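PDB 4MEA: predicted protein from Acinetobacter sp. RUH2624, which is a secreted Cif-type epoxide hydrolase and virulence factor that opens epoxide rings by adding water. Local coordinates for residues A[63-68]-A[90-95]; A[146-151]-A[261-266]. One frame throughout, in Å; residues are numbered along the deposited sequence.

Both interactions join segments at the ends of neighbouring strands of the central sheet of the alpha/beta hydrolase fold, but different strands. Interaction 1 lies in the core, where strands 61-64 and 87-90 give way to loops. Interaction 2 lies nearer the surface, where loops enter strands 151-157 and 267-272. Their centres are 21 Å apart and their nearest atoms about 9 Å apart. In the buried contact, a histidine ring and a water satisfy backbone groups amid apolar side chains. In the more exposed contact, a glutamine amide grips backbone groups, with Ile265 packing on Ile151 and on the stem of the glutamine. In each, one side chain, His65 or Gln148, bonds backbone of the other segment.

Interaction 1 (A[63-68]-A[90-95])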
loop_
_atom_site.group_PDB
_atom_site.type_symbol
_atom_site.label_atom_id
_atom_site.label_comp_id
_atom_site.label_asym_id
_atom_site.label_seq_id
_atom_site.Cartn_x
_atom_site.Cartn_y
_atom_site.Cartn_z
ATOM N N PHE A 63 13.762 -26.429 0.826
ATOM C CA PHE A 63 13.693 -25.016 1.233
ATOM C C PHE A 63 12.989 -24.198 0.164
ATOM O O PHE A 63 13.373 -24.242 -1.005
ATOM C CB PHE A 63 15.087 -24.410 1.415
ATOM C CG PHE A 63 15.940 -25.090 2.453
ATOM C CD1 PHE A 63 15.917 -24.668 3.775
ATOM C CD2 PHE A 63 16.807 -26.113 2.094
ATOM C CE1 PHE A 63 16.725 -25.283 4.732
ATOM C CE2 PHE A 63 17.618 -26.732 3.045
ATOM C CZ PHE A 63 17.574 -26.317 4.363
ATOM N N ILE A 64 11.995 -23.419 0.576
ATOM C CA ILE A 64 11.196 -22.616 -0.343
ATOM C C ILE A 64 11.239 -21.121 0.018
ATOM O O ILE A 64 10.714 -20.702 1.061
ATOM C CB ILE A 64 9.730 -23.081 -0.352
ATOM C CG1 ILE A 64 9.637 -24.589 -0.636
ATOM C CG2 ILE A 64 8.929 -22.277 -1.374
ATOM C CD1 ILE A 64 10.074 -24.986 -2.073
ATOM N N HIS A 65 11.849 -20.325 -0.859
ATOM C CA HIS A 65 12.000 -18.883 -0.652
ATOM C C HIS A 65 10.697 -18.119 -0.876
ATOM O O HIS A 65 9.669 -18.702 -1.231
ATOM C CB HIS A 65 13.048 -18.347 -1.638
ATOM C CG HIS A 65 12.545 -18.249 -3.047
ATOM N ND1 HIS A 65 11.907 -17.128 -3.533
ATOM C CD2 HIS A 65 12.553 -19.148 -4.060
ATOM C CE1 HIS A 65 11.555 -17.334 -4.791
ATOM N NE2 HIS A 65 11.938 -18.552 -5.136
ATOM N N GLY A 66 10.756 -16.803 -0.694
ATOM C CA GLY A 66 9.628 -15.931 -0.985
ATOM C C GLY A 66 10.024 -14.684 -1.760
ATOM O O GLY A 66 11.036 -14.680 -2.470
ATOM N N PHE A 67 9.230 -13.619 -1.608
ATOM C CA PHE A 67 9.395 -12.384 -2.372
ATOM C C PHE A 67 10.683 -11.657 -2.008
ATOM O O PHE A 67 11.023 -11.539 -0.830
ATOM C CB PHE A 67 8.200 -11.463 -2.115
ATOM C CG PHE A 67 8.252 -10.171 -2.872
ATOM C CD1 PHE A 67 7.952 -10.132 -4.225
ATOM C CD2 PHE A 67 8.546 -8.983 -2.220
ATOM C CE1 PHE A 67 7.972 -8.936 -4.929
ATOM C CE2 PHE A 67 8.570 -7.777 -2.920
ATOM C CZ PHE A 67 8.277 -7.759 -4.276
ATOM N N GLY A 68 11.388 -11.166 -3.023
ATOM C CA GLY A 68 12.676 -10.521 -2.817
ATOM C C GLY A 68 13.835 -11.502 -2.762
ATOM O O GLY A 68 15.001 -11.095 -2.670
ATOM N N ILE A 90 14.194 -24.772 -4.136
ATOM C CA ILE A 90 13.486 -24.597 -5.394
ATOM C C ILE A 90 13.049 -23.148 -5.572
ATOM O O ILE A 90 12.555 -22.523 -4.628
ATOM C CB ILE A 90 12.223 -25.497 -5.427
ATOM C CG1 ILE A 90 12.601 -26.960 -5.170
ATOM C CG2 ILE A 90 11.471 -25.328 -6.751
ATOM C CD1 ILE A 90 11.397 -27.860 -4.865
ATOM N N ASP A 91 13.229 -22.620 -6.783
ATOM C CA ASP A 91 12.681 -21.317 -7.151
ATOM C C ASP A 91 11.164 -21.414 -7.336
ATOM O O ASP A 91 10.687 -22.237 -8.120
ATOM C CB ASP A 91 13.306 -20.813 -8.457
ATOM C CG ASP A 91 14.711 -20.289 -8.269
ATOM O OD1 ASP A 91 15.101 -20.050 -7.103
ATOM O OD2 ASP A 91 15.419 -20.097 -9.290
ATOM N N LEU A 92 10.410 -20.580 -6.621
ATOM C CA LEU A 92 8.945 -20.580 -6.753
ATOM C C LEU A 92 8.526 -20.417 -8.203
ATOM O O LEU A 92 9.177 -19.702 -8.972
ATOM C CB LEU A 92 8.322 -19.444 -5.937
ATOM C CG LEU A 92 8.129 -19.651 -4.434
ATOM C CD1 LEU A 92 7.614 -18.355 -3.774
ATOM C CD2 LEU A 92 7.164 -20.812 -4.183
ATOM N N PRO A 93 7.413 -21.053 -8.580
ATOM C CA PRO A 93 6.889 -20.873 -9.937
ATOM C C PRO A 93 6.892 -19.390 -10.338
ATOM O O PRO A 93 6.388 -18.538 -9.598
ATOM C CB PRO A 93 5.458 -21.401 -9.825
ATOM C CG PRO A 93 5.538 -22.452 -8.742
ATOM C CD PRO A 93 6.534 -21.885 -7.738
ATOM N N GLY A 94 7.476 -19.094 -11.496
ATOM C CA GLY A 94 7.538 -17.735 -12.004
ATOM C C GLY A 94 8.735 -16.920 -11.545
ATOM O O GLY A 94 9.143 -15.980 -12.229
ATOM N N LEU A 95 9.296 -17.269 -10.387
ATOM C CA LEU A 95 10.371 -16.487 -9.778
ATOM C C LEU A 95 11.752 -17.109 -9.972
ATOM O O LEU A 95 11.873 -18.273 -10.362
ATOM C CB LEU A 95 10.087 -16.284 -8.287
ATOM C CG LEU A 95 8.722 -15.648 -8.022
ATOM C CD1 LEU A 95 8.534 -15.342 -6.544
ATOM C CD2 LEU A 95 8.565 -14.384 -8.871
HETATM O O HOH W 1 13.960 -21.866 -2.342
#
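His65 reaches from the end of strand 61-64 to the loop after strand 87-90. Its CG lies between the backbone N and the carbonyl carbon (chi1 74°), and the ring turns toward Leu92. Both ring nitrogens are satisfied. His65 NE2 accepts from Leu92 N at 2.9 Å, in a nearly straight bond (166°), although Leu92 N stands well out of the ring plane. His65 ND1 donates to Gly66 O at 2.8 Å, with that oxygen close to the ring plane. This pattern is consistent with a proton on ND1. Leu92 CG rests over one ring face in a CH-pi contact, 4.3 Å from the centroid of the His65 ring. Leu95 CB sits at the ring edge.

The strand ends are joined by Ile90 N donating to Phe63 O at 3.3 Å. A water bridges the two backbones where they diverge. It donates to Phe63 O and to Ile90 O, and accepts from His65 N. Phe63 O thus receives two donors. Beside this polar row, Ile64 CG2 packs on Leu92 CD2 at 3.6 Å, and Ile64 CD1 meets Ile90 CB.

The Asp91 carboxylate is hydrogen-bonded outside the contact: OD2 to His50 ND1 and Gln97 N, OD1 to Trp71 N. Leu92 to Leu95 form a type II turn, closed by Leu95 N to Leu92 O at 2.8 Å. Phe67 N bonds Asp134 OD2, at the turn after strand 128-133 where this fold places its nucleophile. A His-Gly pair after the strand is typical of the oxyanion-hole loop of alpha/beta hydrolases, a role this segment probably shares.

Interaction 2 (A[146-151]-A[261-266]); sequences NNQGYI and KKLTIP
Two loops that feed adjacent parallel strands of the central sheet, 151-157 and 267-272, meet here through Gln148 and residues 262-265. The Gln148 side chain reaches straight across, its CD anti to CA (chi2 -179°), and sets its amide against the other backbone. OE1 accepts two N-H groups. Thr264 N is 2.7 Å from Gln148 OE1, in the plane of the amide carbonyl and on a lone pair. The bond from Ile265 N to Gln148 OE1 is longer, 3.3 Å, and more bent (140°), approaching almost end-on to the C=O bond. On the other arm of the amide, Gln148 NE2 donates to Lys262 O at 3.1 Å, with the donor tilted from the plane of that carbonyl. NE2 also bonds Ala145 O, so both arms are held and the amide's rotation is fixed.

Beside the amide, Ile265 supplies the apolar part. Ile265 CG2 touches Gln148 CB at 3.7 Å. Ile265 CD1 meets Ile151 CG2 at 3.9 Å and lies near Ile151 O. Ile151 O accepts from Gly149 N at 2.9 Å, which closes the loop on itself. Leu263 CD2 flanks the amide, and the Leu263 side chain packs on Tyr141 and Val144 of helix 136-146. At the exposed margin, Asn146 OD1 lies 3.6 Å from Lys261 CE. These are two helix-to-strand loops side by side, where adjacent parallel strands enter the alpha/beta hydrolase sheet.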
loop_
_atom_site.group_PDB
_atom_site.type_symbol
_atom_site.label_atom_id
_atom_site.label_comp_id
_atom_site.label_asym_id
_atom_site.label_seq_id
_atom_site.Cartn_x
_atom_site.Cartn_y
_atom_site.Cartn_z
ATOM N N ASN A 146 -1.721 -31.417 3.185
ATOM C CA ASN A 146 -2.198 -32.596 2.470
ATOM C C ASN A 146 -1.188 -33.738 2.396
ATOM O O ASN A 146 -1.516 -34.829 1.930
ATOM C CB ASN A 146 -2.647 -32.221 1.054
ATOM C CG ASN A 146 -3.962 -31.480 1.046
ATOM O OD1 ASN A 146 -4.815 -31.716 1.898
ATOM N ND2 ASN A 146 -4.130 -30.570 0.093
ATOM N N ASN A 147 0.040 -33.483 2.839
ATOM C CA ASN A 147 1.105 -34.480 2.728
ATOM C C ASN A 147 1.821 -34.739 4.042
ATOM O O ASN A 147 3.028 -34.992 4.074
ATOM C CB ASN A 147 2.108 -34.090 1.640
ATOM C CG ASN A 147 1.489 -34.085 0.257
ATOM O OD1 ASN A 147 1.363 -35.135 -0.374
ATOM N ND2 ASN A 147 1.092 -32.904 -0.223
ATOM N N GLN A 148 1.072 -34.682 5.136
ATOM C CA GLN A 148 1.660 -34.938 6.438
ATOM C C GLN A 148 2.037 -36.410 6.556
ATOM O O GLN A 148 1.235 -37.295 6.255
ATOM C CB GLN A 148 0.703 -34.505 7.544
ATOM C CG GLN A 148 0.466 -33.013 7.509
ATOM C CD GLN A 148 -0.445 -32.546 8.602
ATOM O OE1 GLN A 148 -0.040 -32.438 9.759
ATOM N NE2 GLN A 148 -1.693 -32.262 8.246
ATOM N N GLY A 149 3.263 -36.661 7.002
ATOM C CA GLY A 149 3.821 -38.001 6.965
ATOM C C GLY A 149 4.955 -38.036 5.957
ATOM O O GLY A 149 6.102 -38.281 6.322
ATOM N N TYR A 150 4.645 -37.789 4.685
ATOM C CA TYR A 150 5.704 -37.545 3.717
ATOM C C TYR A 150 6.509 -36.339 4.202
ATOM O O TYR A 150 7.740 -36.370 4.230
ATOM C CB TYR A 150 5.154 -37.304 2.317
ATOM C CG TYR A 150 6.236 -36.981 1.306
ATOM C CD1 TYR A 150 6.968 -37.992 0.691
ATOM C CD2 TYR A 150 6.537 -35.665 0.980
ATOM C CE1 TYR A 150 7.966 -37.699 -0.226
ATOM C CE2 TYR A 150 7.534 -35.358 0.069
ATOM C CZ TYR A 150 8.242 -36.375 -0.534
ATOM O OH TYR A 150 9.233 -36.061 -1.440
ATOM N N ILE A 151 5.805 -35.274 4.589
ATOM C CA ILE A 151 6.432 -34.190 5.339
ATOM C C ILE A 151 6.422 -34.582 6.815
ATOM O O ILE A 151 5.357 -34.711 7.428
ATOM C CB ILE A 151 5.689 -32.848 5.168
ATOM C CG1 ILE A 151 5.375 -32.567 3.697
ATOM C CG2 ILE A 151 6.509 -31.704 5.780
ATOM C CD1 ILE A 151 6.596 -32.246 2.844
ATOM N N LYS A 261 -7.854 -30.329 8.593
ATOM C CA LYS A 261 -6.504 -30.358 8.010
ATOM C C LYS A 261 -5.540 -29.348 8.629
ATOM O O LYS A 261 -4.760 -28.701 7.926
ATOM C CB LYS A 261 -6.563 -30.142 6.497
ATOM C CG LYS A 261 -7.004 -31.364 5.709
ATOM C CD LYS A 261 -5.899 -32.411 5.674
ATOM C CE LYS A 261 -6.235 -33.547 4.712
ATOM N NZ LYS A 261 -7.383 -34.365 5.198
ATOM N N LYS A 262 -5.608 -29.209 9.946
ATOM C CA LYS A 262 -4.576 -28.513 10.694
ATOM C C LYS A 262 -3.330 -29.390 10.706
ATOM O O LYS A 262 -3.349 -30.519 10.203
ATOM C CB LYS A 262 -5.033 -28.255 12.125
ATOM C CG LYS A 262 -6.274 -27.392 12.229
ATOM C CD LYS A 262 -6.741 -27.286 13.673
ATOM C CE LYS A 262 -8.000 -26.437 13.779
ATOM N NZ LYS A 262 -8.530 -26.401 15.173
ATOM N N LEU A 263 -2.254 -28.868 11.281
ATOM C CA LEU A 263 -0.992 -29.593 11.345
ATOM C C LEU A 263 -0.918 -30.536 12.544
ATOM O O LEU A 263 -1.003 -30.101 13.696
ATOM C CB LEU A 263 0.186 -28.616 11.364
ATOM C CG LEU A 263 0.359 -27.816 10.068
ATOM C CD1 LEU A 263 1.550 -26.874 10.180
ATOM C CD2 LEU A 263 0.483 -28.746 8.844
ATOM N N THR A 264 -0.761 -31.829 12.256
ATOM C CA THR A 264 -0.615 -32.856 13.287
ATOM C C THR A 264 0.833 -33.337 13.385
ATOM O O THR A 264 1.166 -34.158 14.233
ATOM C CB THR A 264 -1.539 -34.069 13.017
ATOM O OG1 THR A 264 -1.206 -34.656 11.756
ATOM C CG2 THR A 264 -3.008 -33.637 12.977
ATOM N N ILE A 265 1.687 -32.838 12.497
ATOM C CA ILE A 265 3.117 -33.100 12.581
ATOM C C ILE A 265 3.747 -31.943 13.342
ATOM O O ILE A 265 3.145 -30.871 13.447
ATOM C CB ILE A 265 3.775 -33.176 11.182
ATOM C CG1 ILE A 265 3.648 -31.839 10.451
ATOM C CG2 ILE A 265 3.178 -34.315 10.345
ATOM C CD1 ILE A 265 4.513 -31.750 9.182
ATOM N N PRO A 266 4.957 -32.150 13.885
ATOM C CA PRO A 266 5.636 -31.052 14.570
ATOM C C PRO A 266 5.843 -29.884 13.606
ATOM O O PRO A 266 6.199 -30.094 12.443
ATOM C CB PRO A 266 6.983 -31.666 14.964
ATOM C CG PRO A 266 6.720 -33.155 15.011
ATOM C CD PRO A 266 5.747 -33.398 13.907
#